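PDB 5J78: acetaldehyde dehydrogenase (Acetylating) from Geobacillus thermoglucosidasius, which catalyses the CoA- and NAD-dependent interconversion of acetaldehyde and acetyl-CoA, the acetylating aldehyde dehydrogenase reaction. Local coordinates for residues V244-H249 and A422-G427; S284-V289 and F370-G375; V396-E401 and A408-K413. One frame throughout, in Å; residues are numbered along the deposited sequence. Where two conformers were deposited one is given.

Interaction 1 of 3, residues V244-H249 and A422-G427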
ATOM      1  N   VAL A 244      29.416 -13.398 -13.046  1.00 22.13           N
ATOM      2  CA  VAL A 244      30.772 -12.947 -13.344  1.00 21.16           C
ATOM      3  C   VAL A 244      31.382 -13.567 -14.601  1.00 21.25           C
ATOM      4  O   VAL A 244      31.578 -14.781 -14.662  1.00 22.68           O
ATOM      5  CB  VAL A 244      31.700 -13.247 -12.181  1.00 21.89           C
ATOM      6  CG1 VAL A 244      33.143 -12.828 -12.507  1.00 26.17           C
ATOM      7  CG2 VAL A 244      31.194 -12.557 -10.919  1.00 18.22           C
ATOM      8  N   PRO A 245      31.695 -12.722 -15.601  1.00 23.77           N
ATOM      9  CA  PRO A 245      32.404 -13.195 -16.789  1.00 19.05           C
ATOM     10  C   PRO A 245      33.899 -13.069 -16.598  1.00 21.89           C
ATOM     11  O   PRO A 245      34.338 -12.076 -16.014  1.00 17.79           O
ATOM     12  CB  PRO A 245      31.896 -12.262 -17.883  1.00 24.42           C
ATOM     13  CG  PRO A 245      31.696 -10.948 -17.154  1.00 25.09           C
ATOM     14  CD  PRO A 245      31.213 -11.332 -15.771  1.00 28.19           C
ATOM     15  N   VAL A 246      34.663 -14.052 -17.070  1.00 19.13           N
ATOM     16  CA  VAL A 246      36.113 -14.016 -16.946  1.00 22.04           C
ATOM     17  C   VAL A 246      36.754 -14.247 -18.308  1.00 26.40           C
ATOM     18  O   VAL A 246      36.457 -15.227 -19.001  1.00 26.85           O
ATOM     19  CB  VAL A 246      36.629 -15.058 -15.922  1.00 23.95           C
ATOM     20  CG1 VAL A 246      38.155 -15.007 -15.806  1.00 22.80           C
ATOM     21  CG2 VAL A 246      36.021 -14.798 -14.583  1.00 25.65           C
ATOM     22  N   TYR A 247      37.629 -13.315 -18.678  1.00 24.32           N
ATOM     23  CA  TYR A 247      38.333 -13.328 -19.975  1.00 22.54           C
ATOM     24  C   TYR A 247      39.700 -13.974 -19.823  1.00 23.77           C
ATOM     25  O   TYR A 247      40.499 -13.531 -18.997  1.00 25.52           O
ATOM     26  CB  TYR A 247      38.475 -11.894 -20.498  1.00 28.40           C
ATOM     27  CG  TYR A 247      39.214 -11.705 -21.807  1.00 35.42           C
ATOM     28  CD1 TYR A 247      39.071 -12.605 -22.863  1.00 35.34           C
ATOM     29  CD2 TYR A 247      40.037 -10.592 -22.003  1.00 27.98           C
ATOM     30  CE1 TYR A 247      39.751 -12.413 -24.072  1.00 28.41           C
ATOM     31  CE2 TYR A 247      40.713 -10.394 -23.203  1.00 33.19           C
ATOM     32  CZ  TYR A 247      40.561 -11.307 -24.234  1.00 36.37           C
ATOM     33  OH  TYR A 247      41.228 -11.106 -25.422  1.00 43.46           O
ATOM     34  N   ILE A 248      39.969 -15.030 -20.595  1.00 20.72           N
ATOM     35  CA  ILE A 248      41.325 -15.579 -20.670  1.00 34.21           C
ATOM     36  C   ILE A 248      41.914 -15.127 -22.000  1.00 23.33           C
ATOM     37  O   ILE A 248      41.522 -15.593 -23.066  1.00 25.31           O
ATOM     38  CB  ILE A 248      41.384 -17.126 -20.553  1.00 28.20           C
ATOM     39  CG1 ILE A 248      40.613 -17.610 -19.320  1.00 30.17           C
ATOM     40  CG2 ILE A 248      42.856 -17.594 -20.466  1.00 20.09           C
ATOM     41  CD1 ILE A 248      40.496 -19.137 -19.192  1.00 24.83           C
ATOM     42  N   HIS A 249      42.842 -14.186 -21.911  1.00 35.47           N
ATOM     43  CA  HIS A 249      43.510 -13.617 -23.077  1.00 33.53           C
ATOM     44  C   HIS A 249      44.663 -14.535 -23.505  1.00 36.53           C
ATOM     45  O   HIS A 249      45.235 -15.240 -22.669  1.00 25.12           O
ATOM     46  CB  HIS A 249      44.015 -12.219 -22.725  1.00 29.71           C
ATOM     47  CG  HIS A 249      44.855 -11.578 -23.781  1.00 32.93           C
ATOM     48  ND1 HIS A 249      46.210 -11.373 -23.623  1.00 31.25           N
ATOM     49  CD2 HIS A 249      44.532 -11.060 -24.989  1.00 27.81           C
ATOM     50  CE1 HIS A 249      46.688 -10.779 -24.701  1.00 37.60           C
ATOM     51  NE2 HIS A 249      45.691 -10.568 -25.539  1.00 31.48           N
ATOM     52  N   ALA A 422      43.475 -13.683 -10.664  1.00 20.71           N
ATOM     53  CA  ALA A 422      43.091 -14.328  -9.419  1.00 24.11           C
ATOM     54  C   ALA A 422      41.725 -14.962  -9.600  1.00 18.54           C
ATOM     55  O   ALA A 422      41.019 -14.691 -10.577  1.00 18.76           O
ATOM     56  CB  ALA A 422      43.083 -13.328  -8.252  1.00 24.44           C
ATOM     57  N   GLY A 423      41.347 -15.832  -8.676  1.00 18.21           N
ATOM     58  CA  GLY A 423      40.015 -16.400  -8.730  1.00 24.39           C
ATOM     59  C   GLY A 423      39.056 -15.307  -8.306  1.00 23.30           C
ATOM     60  O   GLY A 423      39.353 -14.527  -7.395  1.00 19.29           O
ATOM     61  N   THR A 424      37.904 -15.229  -8.953  1.00 26.82           N
ATOM     62  CA  THR A 424      37.033 -14.100  -8.701  1.00 22.11           C
ATOM     63  C   THR A 424      36.299 -14.257  -7.375  1.00 27.74           C
ATOM     64  O   THR A 424      35.960 -13.251  -6.740  1.00 20.66           O
ATOM     65  CB  THR A 424      36.043 -13.895  -9.849  1.00 21.82           C
ATOM     66  OG1 THR A 424      35.292 -15.093 -10.080  1.00 18.04           O
ATOM     67  CG2 THR A 424      36.804 -13.498 -11.117  1.00 19.28           C
ATOM     68  N   THR A 425      36.066 -15.495  -6.939  1.00 16.34           N
ATOM     69  CA  THR A 425      35.479 -15.709  -5.612  1.00 12.83           C
ATOM     70  C   THR A 425      36.348 -15.038  -4.571  1.00 22.10           C
ATOM     71  O   THR A 425      35.881 -14.198  -3.788  1.00 21.95           O
ATOM     72  CB  THR A 425      35.329 -17.196  -5.252  1.00 14.62           C
ATOM     73  OG1 THR A 425      34.321 -17.780  -6.075  1.00 16.90           O
ATOM     74  CG2 THR A 425      34.932 -17.371  -3.780  1.00 23.41           C
ATOM     75  N   PHE A 426      37.622 -15.400  -4.577  1.00 21.03           N
ATOM     76  CA  PHE A 426      38.553 -14.953  -3.540  1.00 25.67           C
ATOM     77  C   PHE A 426      39.020 -13.514  -3.757  1.00 21.39           C
ATOM     78  O   PHE A 426      39.322 -12.795  -2.796  1.00 18.20           O
ATOM     79  CB  PHE A 426      39.746 -15.903  -3.488  1.00 19.56           C
ATOM     80  CG  PHE A 426      39.353 -17.340  -3.325  1.00 20.82           C
ATOM     81  CD1 PHE A 426      38.494 -17.727  -2.308  1.00 19.18           C
ATOM     82  CD2 PHE A 426      39.830 -18.309  -4.206  1.00 32.39           C
ATOM     83  CE1 PHE A 426      38.107 -19.059  -2.171  1.00 29.66           C
ATOM     84  CE2 PHE A 426      39.460 -19.646  -4.070  1.00 33.68           C
ATOM     85  CZ  PHE A 426      38.597 -20.020  -3.055  1.00 31.12           C
ATOM     86  N   GLY A 427      39.084 -13.093  -5.015  1.00 17.21           N
ATOM     87  CA  GLY A 427      39.417 -11.709  -5.310  1.00 20.37           C
ATOM     88  C   GLY A 427      38.300 -10.774  -4.876  1.00 14.63           C
ATOM     89  O   GLY A 427      38.527  -9.785  -4.188  1.00 19.02           O
TER

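Interaction 2 of 3, residues S284-V289 and F370-G375. Unlike the reference sequence in segment 370-375: Ile372 (reference Thr).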
ATOM      1  N   SER A 284      42.658 -18.443 -30.275  1.00 35.20           N
ATOM      2  CA  SER A 284      44.021 -18.879 -30.467  1.00 29.62           C
ATOM      3  C   SER A 284      44.546 -19.824 -29.383  1.00 47.57           C
ATOM      4  O   SER A 284      45.539 -20.511 -29.615  1.00 37.67           O
ATOM      5  CB  SER A 284      44.939 -17.661 -30.557  1.00 39.26           C
ATOM      6  OG  SER A 284      44.841 -16.865 -29.394  1.00 44.06           O
ATOM      7  N   ILE A 285      43.906 -19.858 -28.211  1.00 37.07           N
ATOM      8  CA  ILE A 285      44.351 -20.734 -27.117  1.00 28.11           C
ATOM      9  C   ILE A 285      43.214 -21.621 -26.611  1.00 24.87           C
ATOM     10  O   ILE A 285      43.330 -22.266 -25.575  1.00 32.04           O
ATOM     11  CB  ILE A 285      44.925 -19.938 -25.929  1.00 33.41           C
ATOM     12  CG1 ILE A 285      43.884 -18.944 -25.377  1.00 32.60           C
ATOM     13  CG2 ILE A 285      46.210 -19.225 -26.343  1.00 27.70           C
ATOM     14  CD1 ILE A 285      44.098 -18.561 -23.913  1.00 26.11           C
ATOM     15  N   LYS A 286      42.125 -21.656 -27.362  1.00 27.88           N
ATOM     16  CA  LYS A 286      40.965 -22.460 -27.009  1.00 29.34           C
ATOM     17  C   LYS A 286      41.341 -23.921 -26.689  1.00 44.99           C
ATOM     18  O   LYS A 286      41.121 -24.405 -25.566  1.00 28.39           O
ATOM     19  CB  LYS A 286      39.959 -22.401 -28.155  1.00 29.34           C
ATOM     20  CG  LYS A 286      38.736 -23.289 -27.991  1.00 39.99           C
ATOM     21  CD  LYS A 286      38.812 -24.501 -28.897  1.00 42.87           C
ATOM     22  CE  LYS A 286      37.426 -25.090 -29.194  1.00 54.14           C
ATOM     23  NZ  LYS A 286      36.868 -25.877 -28.061  1.00 57.60           N
ATOM     24  N   GLU A 287      41.945 -24.606 -27.656  0.59 33.63           N
ATOM     25  CA  GLU A 287      42.241 -26.024 -27.506  0.59 30.31           C
ATOM     26  C   GLU A 287      43.139 -26.295 -26.294  0.59 26.17           C
ATOM     27  O   GLU A 287      42.921 -27.276 -25.577  0.59 28.37           O
ATOM     28  CB  GLU A 287      42.887 -26.573 -28.790  0.59 32.40           C
ATOM     29  CG  GLU A 287      43.489 -27.961 -28.630  0.59 27.00           C
ATOM     30  CD  GLU A 287      43.903 -28.599 -29.960  0.59 34.99           C
ATOM     31  OE1 GLU A 287      43.688 -27.989 -31.036  0.59 22.91           O
ATOM     32  OE2 GLU A 287      44.442 -29.723 -29.917  0.59 24.16           O
ATOM     33  N   LYS A 288      44.134 -25.441 -26.051  1.00 23.46           N
ATOM     34  CA  LYS A 288      44.970 -25.605 -24.855  1.00 26.11           C
ATOM     35  C   LYS A 288      44.154 -25.419 -23.566  1.00 32.17           C
ATOM     36  O   LYS A 288      44.370 -26.117 -22.572  1.00 32.37           O
ATOM     37  CB  LYS A 288      46.133 -24.618 -24.836  1.00 23.70           C
ATOM     38  CG  LYS A 288      47.177 -24.784 -25.908  1.00 46.71           C
ATOM     39  CD  LYS A 288      48.495 -24.180 -25.417  1.00 52.40           C
ATOM     40  CE  LYS A 288      49.496 -23.959 -26.537  1.00 57.43           C
ATOM     41  NZ  LYS A 288      48.999 -22.922 -27.485  1.00 55.49           N
ATOM     42  N   VAL A 289      43.214 -24.476 -23.589  1.00 30.03           N
ATOM     43  CA  VAL A 289      42.450 -24.140 -22.390  1.00 27.77           C
ATOM     44  C   VAL A 289      41.517 -25.305 -22.061  1.00 22.78           C
ATOM     45  O   VAL A 289      41.465 -25.778 -20.918  1.00 30.38           O
ATOM     46  CB  VAL A 289      41.658 -22.800 -22.580  1.00 29.73           C
ATOM     47  CG1 VAL A 289      40.667 -22.579 -21.470  1.00 27.47           C
ATOM     48  CG2 VAL A 289      42.611 -21.622 -22.606  1.00 25.35           C
ATOM     49  N   PHE A 370      31.174 -21.619 -21.462  1.00 29.07           N
ATOM     50  CA  PHE A 370      32.447 -21.476 -22.168  1.00 24.98           C
ATOM     51  C   PHE A 370      32.244 -20.801 -23.522  1.00 25.19           C
ATOM     52  O   PHE A 370      31.659 -21.394 -24.431  1.00 27.73           O
ATOM     53  CB  PHE A 370      33.090 -22.856 -22.363  1.00 25.24           C
ATOM     54  CG  PHE A 370      34.510 -22.813 -22.856  1.00 26.08           C
ATOM     55  CD1 PHE A 370      34.798 -22.750 -24.212  1.00 28.74           C
ATOM     56  CD2 PHE A 370      35.560 -22.863 -21.965  1.00 21.83           C
ATOM     57  CE1 PHE A 370      36.104 -22.723 -24.657  1.00 31.64           C
ATOM     58  CE2 PHE A 370      36.874 -22.834 -22.412  1.00 32.23           C
ATOM     59  CZ  PHE A 370      37.143 -22.769 -23.753  1.00 22.58           C
ATOM     60  N   TYR A 371      32.732 -19.571 -23.651  1.00 24.69           N
ATOM     61  CA  TYR A 371      32.552 -18.788 -24.875  1.00 23.37           C
ATOM     62  C   TYR A 371      33.884 -18.591 -25.557  1.00 27.48           C
ATOM     63  O   TYR A 371      34.882 -18.232 -24.917  1.00 29.50           O
ATOM     64  CB  TYR A 371      31.929 -17.415 -24.598  1.00 27.21           C
ATOM     65  CG  TYR A 371      30.506 -17.424 -24.090  1.00 23.43           C
ATOM     66  CD1 TYR A 371      30.234 -17.573 -22.735  1.00 21.45           C
ATOM     67  CD2 TYR A 371      29.440 -17.239 -24.956  1.00 27.83           C
ATOM     68  CE1 TYR A 371      28.925 -17.562 -22.261  1.00 21.02           C
ATOM     69  CE2 TYR A 371      28.134 -17.224 -24.495  1.00 23.57           C
ATOM     70  CZ  TYR A 371      27.882 -17.388 -23.145  1.00 25.21           C
ATOM     71  OH  TYR A 371      26.583 -17.386 -22.681  1.00 26.24           O
ATOM     72  N   ILE A 372      33.874 -18.810 -26.868  1.00 24.23           N
ATOM     73  CA  ILE A 372      35.023 -18.553 -27.736  1.00 40.40           C
ATOM     74  C   ILE A 372      34.944 -17.143 -28.300  1.00 27.09           C
ATOM     75  O   ILE A 372      33.895 -16.735 -28.797  1.00 26.74           O
ATOM     76  CB  ILE A 372      35.084 -19.525 -28.947  1.00 30.52           C
ATOM     77  CG1 ILE A 372      34.490 -20.901 -28.620  1.00 43.58           C
ATOM     78  CG2 ILE A 372      36.523 -19.646 -29.462  1.00 35.53           C
ATOM     79  CD1 ILE A 372      35.282 -21.671 -27.672  1.00 36.80           C
ATOM     80  N   VAL A 373      36.046 -16.408 -28.253  1.00 25.30           N
ATOM     81  CA  VAL A 373      36.050 -15.046 -28.779  1.00 32.38           C
ATOM     82  C   VAL A 373      37.297 -14.853 -29.604  1.00 33.99           C
ATOM     83  O   VAL A 373      38.288 -15.552 -29.397  1.00 31.30           O
ATOM     84  CB  VAL A 373      35.987 -13.982 -27.661  1.00 32.44           C
ATOM     85  CG1 VAL A 373      34.797 -14.244 -26.759  1.00 36.67           C
ATOM     86  CG2 VAL A 373      37.287 -13.937 -26.855  1.00 25.93           C
ATOM     87  N   LYS A 374      37.253 -13.902 -30.535  1.00 44.20           N
ATOM     88  CA  LYS A 374      38.382 -13.670 -31.438  1.00 36.95           C
ATOM     89  C   LYS A 374      39.454 -12.824 -30.762  1.00 47.46           C
ATOM     90  O   LYS A 374      40.655 -13.087 -30.913  1.00 48.49           O
ATOM     91  CB  LYS A 374      37.903 -13.009 -32.725  1.00 33.10           C
ATOM     92  CG  LYS A 374      37.436 -13.980 -33.812  1.00 54.63           C
ATOM     93  CD  LYS A 374      35.909 -14.061 -33.907  1.00 57.27           C
ATOM     94  CE  LYS A 374      35.287 -12.718 -34.310  1.00 62.10           C
ATOM     95  NZ  LYS A 374      33.938 -12.869 -34.946  1.00 70.66           N
ATOM     96  N   GLY A 375      39.019 -11.821 -30.005  1.00 36.26           N
ATOM     97  CA  GLY A 375      39.935 -11.003 -29.235  1.00 39.66           C
ATOM     98  C   GLY A 375      39.261 -10.262 -28.090  1.00 40.11           C
ATOM     99  O   GLY A 375      38.115 -10.544 -27.729  1.00 32.64           O
TER
HETATM  100  O   HOH W   1      41.822 -15.743 -31.142  1.00 39.89           O

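Interaction 3 of 3, residues V396-E401 and A408-K413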
ATOM      1  N   VAL A 396      33.986  -8.652 -12.266  1.00 21.36           N
ATOM      2  CA  VAL A 396      34.507  -9.292 -13.474  1.00 14.57           C
ATOM      3  C   VAL A 396      35.928  -9.796 -13.234  1.00 21.70           C
ATOM      4  O   VAL A 396      36.588  -9.401 -12.263  1.00 20.48           O
ATOM      5  CB  VAL A 396      34.534  -8.335 -14.703  1.00 19.76           C
ATOM      6  CG1 VAL A 396      33.132  -7.956 -15.139  1.00 18.96           C
ATOM      7  CG2 VAL A 396      35.342  -7.107 -14.405  1.00 21.40           C
ATOM      8  N   GLY A 397      36.396 -10.665 -14.128  1.00 18.82           N
ATOM      9  CA  GLY A 397      37.765 -11.144 -14.091  1.00 18.03           C
ATOM     10  C   GLY A 397      38.450 -11.142 -15.450  1.00 20.45           C
ATOM     11  O   GLY A 397      37.801 -11.182 -16.505  1.00 23.23           O
ATOM     12  N   ILE A 398      39.776 -11.091 -15.414  1.00 18.44           N
ATOM     13  CA  ILE A 398      40.585 -11.293 -16.613  1.00 19.50           C
ATOM     14  C   ILE A 398      41.901 -11.970 -16.240  1.00 28.63           C
ATOM     15  O   ILE A 398      42.498 -11.638 -15.211  1.00 20.94           O
ATOM     16  CB  ILE A 398      40.876  -9.950 -17.353  1.00 26.26           C
ATOM     17  CG1 ILE A 398      41.890 -10.166 -18.481  1.00 26.29           C
ATOM     18  CG2 ILE A 398      41.393  -8.883 -16.373  1.00 18.89           C
ATOM     19  CD1 ILE A 398      42.063  -8.965 -19.411  1.00 25.02           C
ATOM     20  N   HIS A 399      42.334 -12.921 -17.076  1.00 27.64           N
ATOM     21  CA  HIS A 399      43.656 -13.542 -16.950  1.00 26.69           C
ATOM     22  C   HIS A 399      44.532 -13.174 -18.132  1.00 26.09           C
ATOM     23  O   HIS A 399      44.183 -13.451 -19.280  1.00 29.02           O
ATOM     24  CB  HIS A 399      43.531 -15.056 -16.840  1.00 27.78           C
ATOM     25  CG  HIS A 399      42.879 -15.496 -15.573  1.00 24.96           C
ATOM     26  ND1 HIS A 399      43.587 -15.714 -14.409  1.00 25.15           N
ATOM     27  CD2 HIS A 399      41.581 -15.714 -15.273  1.00 16.76           C
ATOM     28  CE1 HIS A 399      42.750 -16.074 -13.451  1.00 22.11           C
ATOM     29  NE2 HIS A 399      41.526 -16.078 -13.950  1.00 21.97           N
ATOM     30  N   ALA A 400      45.685 -12.573 -17.847  1.00 24.92           N
ATOM     31  CA  ALA A 400      46.502 -11.997 -18.908  1.00 32.96           C
ATOM     32  C   ALA A 400      47.856 -11.556 -18.380  1.00 30.06           C
ATOM     33  O   ALA A 400      47.986 -11.238 -17.210  1.00 30.96           O
ATOM     34  CB  ALA A 400      45.764 -10.819 -19.547  1.00 21.55           C
ATOM     35  N   GLU A 401      48.878 -11.567 -19.237  1.00 40.44           N
ATOM     36  CA  GLU A 401      50.187 -11.028 -18.859  1.00 38.61           C
ATOM     37  C   GLU A 401      50.522  -9.762 -19.652  1.00 35.41           C
ATOM     38  O   GLU A 401      51.503  -9.073 -19.370  1.00 33.05           O
ATOM     39  CB  GLU A 401      51.268 -12.093 -19.052  1.00 50.55           C
ATOM     40  CG  GLU A 401      51.069 -13.328 -18.165  1.00 47.51           C
ATOM     41  CD  GLU A 401      51.069 -13.001 -16.675  1.00 49.75           C
ATOM     42  OE1 GLU A 401      51.669 -11.974 -16.283  1.00 56.99           O
ATOM     43  OE2 GLU A 401      50.465 -13.768 -15.891  1.00 52.70           O
ATOM     44  N   ALA A 408      43.368  -1.805 -21.137  1.00 25.46           N
ATOM     45  CA  ALA A 408      42.297  -1.566 -22.115  1.00 24.31           C
ATOM     46  C   ALA A 408      40.987  -2.319 -21.814  1.00 25.23           C
ATOM     47  O   ALA A 408      39.879  -1.804 -22.051  1.00 31.27           O
ATOM     48  CB  ALA A 408      42.794  -1.942 -23.505  1.00 32.70           C
ATOM     49  N   TYR A 409      41.107  -3.541 -21.305  1.00 24.95           N
ATOM     50  CA  TYR A 409      39.931  -4.384 -21.071  1.00 25.20           C
ATOM     51  C   TYR A 409      39.151  -3.912 -19.836  1.00 16.26           C
ATOM     52  O   TYR A 409      37.918  -3.899 -19.832  1.00 22.54           O
ATOM     53  CB  TYR A 409      40.342  -5.856 -20.892  1.00 23.99           C
ATOM     54  CG  TYR A 409      39.164  -6.787 -20.693  1.00 17.80           C
ATOM     55  CD1 TYR A 409      38.301  -7.063 -21.733  1.00 22.74           C
ATOM     56  CD2 TYR A 409      38.909  -7.378 -19.463  1.00 24.21           C
ATOM     57  CE1 TYR A 409      37.215  -7.901 -21.565  1.00 22.97           C
ATOM     58  CE2 TYR A 409      37.825  -8.241 -19.293  1.00 25.30           C
ATOM     59  CZ  TYR A 409      36.988  -8.500 -20.353  1.00 23.21           C
ATOM     60  OH  TYR A 409      35.896  -9.331 -20.201  1.00 25.12           O
ATOM     61  N   THR A 410      39.891  -3.508 -18.808  1.00 20.83           N
ATOM     62  CA  THR A 410      39.322  -3.239 -17.499  1.00 22.42           C
ATOM     63  C   THR A 410      38.686  -1.847 -17.345  1.00 37.33           C
ATOM     64  O   THR A 410      37.774  -1.686 -16.538  1.00 31.32           O
ATOM     65  CB  THR A 410      40.389  -3.401 -16.392  1.00 28.38           C
ATOM     66  OG1 THR A 410      41.512  -2.546 -16.658  1.00 26.72           O
ATOM     67  CG2 THR A 410      40.855  -4.862 -16.294  1.00 30.18           C
ATOM     68  N   ILE A 411      39.132  -0.858 -18.115  1.00 26.15           N
ATOM     69  CA  ILE A 411      38.764   0.537 -17.833  1.00 23.53           C
ATOM     70  C   ILE A 411      37.241   0.781 -17.869  1.00 31.29           C
ATOM     71  O   ILE A 411      36.725   1.550 -17.056  1.00 34.49           O
ATOM     72  CB  ILE A 411      39.466   1.519 -18.804  1.00 26.90           C
ATOM     73  CG1 ILE A 411      39.149   2.990 -18.430  1.00 36.86           C
ATOM     74  CG2 ILE A 411      39.047   1.242 -20.253  1.00 34.10           C
ATOM     75  CD1 ILE A 411      39.715   3.450 -17.091  1.00 30.90           C
ATOM     76  N   ASP A 412      36.520   0.107 -18.765  1.00 21.00           N
ATOM     77  CA  ASP A 412      35.087   0.372 -18.948  1.00 29.37           C
ATOM     78  C   ASP A 412      34.131  -0.728 -18.463  1.00 30.01           C
ATOM     79  O   ASP A 412      32.970  -0.768 -18.876  1.00 41.96           O
ATOM     80  CB  ASP A 412      34.803   0.649 -20.428  1.00 29.64           C
ATOM     81  CG  ASP A 412      35.093  -0.558 -21.321  1.00 58.24           C
ATOM     82  OD1 ASP A 412      35.702  -1.537 -20.834  1.00 49.62           O
ATOM     83  OD2 ASP A 412      34.725  -0.522 -22.517  1.00 59.07           O
ATOM     84  N   LYS A 413      34.577  -1.596 -17.568  1.00 29.00           N
ATOM     85  CA  LYS A 413      33.691  -2.647 -17.078  1.00 28.50           C
ATOM     86  C   LYS A 413      32.878  -2.142 -15.880  1.00 25.84           C
ATOM     87  O   LYS A 413      33.450  -1.636 -14.922  1.00 20.66           O
ATOM     88  CB  LYS A 413      34.497  -3.896 -16.709  1.00 24.52           C
ATOM     89  CG  LYS A 413      35.216  -4.532 -17.903  1.00 27.54           C
ATOM     90  CD  LYS A 413      34.250  -5.028 -18.969  1.00 30.12           C
ATOM     91  CE  LYS A 413      34.995  -5.568 -20.193  1.00 30.25           C
ATOM     92  NZ  LYS A 413      35.632  -4.494 -20.984  1.00 30.59           N
TER
HETATM   93  O   HOH W   2      35.634 -10.137 -17.685  1.00 25.68           O

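Interaction 1 of 3, residues V244-H249 and A422-G427
Thr424 comes up against two valines of one strand, and this meeting makes up the whole first shell. Its CG2 lies 3.8 Å from Val246 CG2, the two side chains sliding past each other in opposite directions. With Val244 the approach is tip to tip: Val244 CG1 is 4.0 Å from Thr424 OG1 and equally far from Thr424 CG2. The contact is small and buried, a van der Waals meeting that includes a hydroxyl but has no hydrogen bond across it. Thr424 puts OG1 between its backbone N and carbonyl carbon (chi1 56°), with CG2 anti to the carbonyl carbon, which is what brings the methyl within touch of both valines.

The hydroxyl OG1 is hydrogen-bonded to Ala274 O, while Thr424 N is bonded to Glu276 OE2. Ala274 directly follows Cys273, found here oxidised to 3-sulfinoalanine and probably the catalytic cysteine, as in other aldehyde dehydrogenases.

Strand 244-248 belongs to the seven-stranded parallel sheet of what is, by family, probably the catalytic domain, with 276-282 as one neighbour and 395-399 as the other. Val244 and Val246 point to one side of it; Pro245 and Tyr247 turn to the other and pack on helix 376-388. Val246 also rests on Glu276 and Leu279.

At the other segment, Gly423 is the N-cap residue of the short helix 424-428, and its O accepts Gly427 N at 2.8 Å. In the first turn, Thr425 N bonds Ser264 OG, and Phe426 meets Phe267 edge-to-face and packs on Met473 of the second subunit.

Interaction 2 of 3, residues S284-V289 and F370-G375
Lys286 lies on Ile372 and reaches the rim of Phe370, and its chain shows how helix 286-295 meets strand 367-373. CB points to the strand but stays clear of it, and CG is carried anti to the backbone N (chi1 175°). This CG does the touching: it is 3.8 Å from Ile372 CD1, the side chains crossing obliquely, and 4.3 Å from Phe370 CE1, near the plane of the ring. After a bend at chi2 (-106°) CD stands off, while CE comes back to 4.3 Å from Ile372 CD1; a second bend at chi4 carries NZ to a long, weak ion pair with Glu349.

One turn on, Val289 meets the same ring on another part of its edge. Its CG1 sits 3.9 Å from Phe370 CE2, in the ring plane, so the phenyl group wedges its rim between two residues of one helical turn. Val289 and Phe370 both pack on Val281 of strand 276-282, the next strand in the parallel sheet. The helix is laid against one side of this sheet, while Tyr371 turns to the other side and helix 376-388.

Beyond the apolar patch a water links the segments, taking a bond from Ser284 N at 3.0 Å and giving one to Lys374 O at 2.9 Å. The lysine spends its methylenes on apolar surface and its charge farther out, suiting a partly exposed site over an inner strand.

Interaction 3 of 3, residues V396-E401 and A408-K413
A beta-alpha-beta unit, strand 395-399, helix 403-410 and strand 415-420, holds this contact, in which the end of the helix packs back on the first strand. Ile398 and Tyr409 carry most of it. Ile398 CD1 lies 3.5 Å from Tyr409 CD2 and meets the ring obliquely, the two side chains running past each other in opposite directions; CG1 anti to the Ile398 backbone N (chi1 172°) is what sends CD1 there. The other branch, CG2, is 4.1 Å from Thr410 CG2. Two residues earlier in the strand, Val396 CG2 touches Lys413 CB at 4.0 Å, the side chains at about a right angle.

Polar linkage comes through a water in the plane of the tyrosine ring: it takes a bond from Tyr409 OH (2.7 Å) and donates one to Gly397 O. Lys413 folds back so that CE rides 3.5 Å above one ring face, offset toward its rim. Its NZ bonds Tyr409 O at 2.6 Å, in the carbonyl plane, forms a salt bridge to Asp412 OD1 on the syn side, and bonds Ser380 OG. A leucine in place of Lys413 would probably leave Tyr409 O and the Asp412 carboxylate without this charged partner.

Around the contact, helix 376-388 packs on Tyr409, whose ring also meets that of Tyr247 in the adjoining strand, while Ile418 of strand 415-420 lies against Thr410, and Lys464 of the second subunit bonds Lys413 O.

Overall arrangement
All three contacts dress the same parallel sheet. Interactions 1 and 3 are buried and sit on neighbouring strands, 244-248 and 395-399, joined by a probable backbone hydrogen bond from His399 N to Tyr247 O at 2.7 Å; both also touch the second subunit. Interaction 2, its centre about 15 and 16 Å from theirs, lies two strands across the sheet from 244-248, on the side away from 395-399; it is partly exposed, meets no other chain, and touches interaction 1 through Ile248 and Ile285. Their chemistry differs: interaction 1 is van der Waals contact alone, a hydroxyl included, whereas a water spans each of the others. A lysine amine turns outward in interaction 2 but is gripped by its own segment and Ser380 in interaction 3.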